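Local coordinates for phosphocarrier protein (Mycoplasma capricolum, PDB 1PCH), which relays phosphoryl groups through a phosphohistidine intermediate in the phosphoenolpyruvate-dependent sugar phosphotransferase system, at residues 62-66 with 67-71. Sequence-based numbering, arbitrary orientation.
Sequences IQADG and NDADQ
Ala64, near the end of strand 59-65, meets Ala69 at the start of helix 69-82: the two methyl groups lie side by side, with Ala64 CB 3.8 Å from Ala69 CB. The backbones are close here as well, Ala64 CA being 5.0 Å from Ala69 CA. Ala69 CB also lies against the backbone of the strand, 3.5 Å from Ala64 O. Both alanines are buried; Ile73, one turn further along the helix, also packs on Ala64, while Ala1 and Ser30 touch Ala69. The CB of Asp65 points away from residues 67-71, consistent with its exposed position, and its backbone still pairs with Asn31 in the sheet. Strand and helix are thus joined by a tight beta-to-alpha connection, which in the HPr open-faced beta-sandwich brings the last helix back over one face of the four-stranded antiparallel sheet. Gly66 carries the chain out of the strand with a phi of 148° and a psi of 178°, a conformation in which a side-chain carbon would collide with the carbonyl oxygen of Asp65. From Gly66 to Ala69 the chain forms a type I beta turn, closed by a hydrogen bond from Ala69 N to Gly66 O of 3.2 Å, with an N-H...O angle of 159°. Ala69 CB is 3.3 Å from Gly66 O as well, so this oxygen meets both the amide and the methyl of one residue. Asp68 occupies the helix N-cap position without capping: its carboxylate instead accepts hydrogen bonds from Ser30 OG and Ser29 N.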
ATOM      1  N   ILE A  62      -2.256   0.109   6.029  1.00 18.51           N
ATOM      2  CA  ILE A  62      -3.173   0.380   4.944  1.00 18.39           C
ATOM      3  C   ILE A  62      -4.605   0.370   5.532  1.00 19.12           C
ATOM      4  O   ILE A  62      -4.977  -0.559   6.263  1.00 19.37           O
ATOM      5  CB  ILE A  62      -3.094  -0.626   3.804  1.00 16.19           C
ATOM      6  CG1 ILE A  62      -1.728  -0.782   3.198  1.00 20.75           C
ATOM      7  CG2 ILE A  62      -4.142  -0.309   2.742  1.00 20.71           C
ATOM      8  CD1 ILE A  62      -1.243   0.411   2.438  1.00 25.95           C
ATOM      9  N   GLN A  63      -5.307   1.441   5.282  1.00 17.29           N
ATOM     10  CA  GLN A  63      -6.647   1.645   5.781  1.00 22.25           C
ATOM     11  C   GLN A  63      -7.598   1.801   4.563  1.00 21.70           C
ATOM     12  O   GLN A  63      -7.297   2.630   3.729  1.00 19.44           O
ATOM     13  CB  GLN A  63      -6.773   2.917   6.622  1.00 26.53           C
ATOM     14  CG  GLN A  63      -8.138   3.109   7.274  1.00 34.95           C
ATOM     15  CD  GLN A  63      -8.010   3.156   8.807  1.00 42.74           C
ATOM     16  OE1 GLN A  63      -8.311   2.171   9.471  1.00 54.62           O
ATOM     17  NE2 GLN A  63      -7.541   4.275   9.335  1.00 45.23           N
ATOM     18  N   ALA A  64      -8.615   0.984   4.542  1.00 21.28           N
ATOM     19  CA  ALA A  64      -9.593   1.085   3.424  1.00 20.72           C
ATOM     20  C   ALA A  64     -10.940   1.457   4.072  1.00 22.06           C
ATOM     21  O   ALA A  64     -11.319   0.858   5.079  1.00 21.98           O
ATOM     22  CB  ALA A  64      -9.669  -0.215   2.696  1.00 16.22           C
ATOM     23  N   ASP A  65     -11.600   2.440   3.524  1.00 19.33           N
ATOM     24  CA  ASP A  65     -12.902   2.851   4.058  1.00 26.45           C
ATOM     25  C   ASP A  65     -13.861   2.969   2.888  1.00 27.55           C
ATOM     26  O   ASP A  65     -13.654   3.630   1.872  1.00 22.69           O
ATOM     27  CB  ASP A  65     -12.828   4.083   4.916  1.00 30.90           C
ATOM     28  CG  ASP A  65     -11.736   3.976   5.988  1.00 41.07           C
ATOM     29  OD1 ASP A  65     -11.854   3.091   6.867  1.00 57.01           O
ATOM     30  OD2 ASP A  65     -10.750   4.749   5.921  1.00 45.64           O
ATOM     31  N   GLY A  66     -14.929   2.180   3.003  1.00 23.70           N
ATOM     32  CA  GLY A  66     -15.859   2.186   1.897  1.00 22.86           C
ATOM     33  C   GLY A  66     -16.520   0.862   1.728  1.00 22.50           C
ATOM     34  O   GLY A  66     -16.278  -0.101   2.443  1.00 21.98           O
ATOM     35  N   ASN A  67     -17.415   0.822   0.744  1.00 22.68           N
ATOM     36  CA  ASN A  67     -18.262  -0.347   0.572  1.00 24.87           C
ATOM     37  C   ASN A  67     -17.561  -1.592   0.204  1.00 25.48           C
ATOM     38  O   ASN A  67     -18.029  -2.702   0.494  1.00 26.84           O
ATOM     39  CB  ASN A  67     -19.489   0.019  -0.224  1.00 37.15           C
ATOM     40  CG  ASN A  67     -19.566  -0.598  -1.593  1.00 46.37           C
ATOM     41  OD1 ASN A  67     -18.836  -0.190  -2.496  1.00 58.41           O
ATOM     42  ND2 ASN A  67     -20.466  -1.584  -1.733  1.00 49.83           N
ATOM     43  N   ASP A  68     -16.379  -1.451  -0.443  1.00 19.04           N
ATOM     44  CA  ASP A  68     -15.640  -2.665  -0.846  1.00 17.50           C
ATOM     45  C   ASP A  68     -14.357  -2.814  -0.102  1.00 16.99           C
ATOM     46  O   ASP A  68     -13.398  -3.527  -0.475  1.00 16.41           O
ATOM     47  CB  ASP A  68     -15.444  -2.633  -2.349  1.00 17.97           C
ATOM     48  CG  ASP A  68     -14.766  -1.472  -2.945  1.00 17.99           C
ATOM     49  OD1 ASP A  68     -14.216  -0.602  -2.218  1.00 20.47           O
ATOM     50  OD2 ASP A  68     -14.678  -1.411  -4.223  1.00 19.35           O
ATOM     51  N   ALA A  69     -14.297  -2.162   1.064  1.00 17.12           N
ATOM     52  CA  ALA A  69     -13.103  -2.172   1.867  1.00 17.64           C
ATOM     53  C   ALA A  69     -12.564  -3.528   2.178  1.00 18.07           C
ATOM     54  O   ALA A  69     -11.343  -3.780   2.217  1.00 18.40           O
ATOM     55  CB  ALA A  69     -13.298  -1.342   3.150  1.00 16.62           C
ATOM     56  N   ASP A  70     -13.491  -4.457   2.520  1.00 19.66           N
ATOM     57  CA  ASP A  70     -12.963  -5.772   2.900  1.00 20.00           C
ATOM     58  C   ASP A  70     -12.238  -6.435   1.772  1.00 19.08           C
ATOM     59  O   ASP A  70     -11.244  -7.105   1.965  1.00 22.36           O
ATOM     60  CB  ASP A  70     -14.105  -6.648   3.413  1.00 25.29           C
ATOM     61  CG  ASP A  70     -14.578  -6.157   4.781  1.00 37.33           C
ATOM     62  OD1 ASP A  70     -13.746  -5.525   5.478  1.00 37.33           O
ATOM     63  OD2 ASP A  70     -15.757  -6.404   5.118  1.00 51.65           O
ATOM     64  N   GLN A  71     -12.768  -6.260   0.529  1.00 17.76           N
ATOM     65  CA  GLN A  71     -12.093  -6.908  -0.607  1.00 17.10           C
ATOM     66  C   GLN A  71     -10.769  -6.172  -0.889  1.00 15.78           C
ATOM     67  O   GLN A  71      -9.761  -6.775  -1.122  1.00 17.63           O
ATOM     68  CB  GLN A  71     -12.968  -6.878  -1.855  1.00 20.63           C
ATOM     69  CG  GLN A  71     -14.271  -7.562  -1.811  1.00 20.42           C
ATOM     70  CD  GLN A  71     -15.105  -7.395  -3.094  1.00 27.54           C
ATOM     71  OE1 GLN A  71     -15.215  -6.307  -3.648  1.00 32.97           O
ATOM     72  NE2 GLN A  71     -15.686  -8.485  -3.545  1.00 28.68           N
TER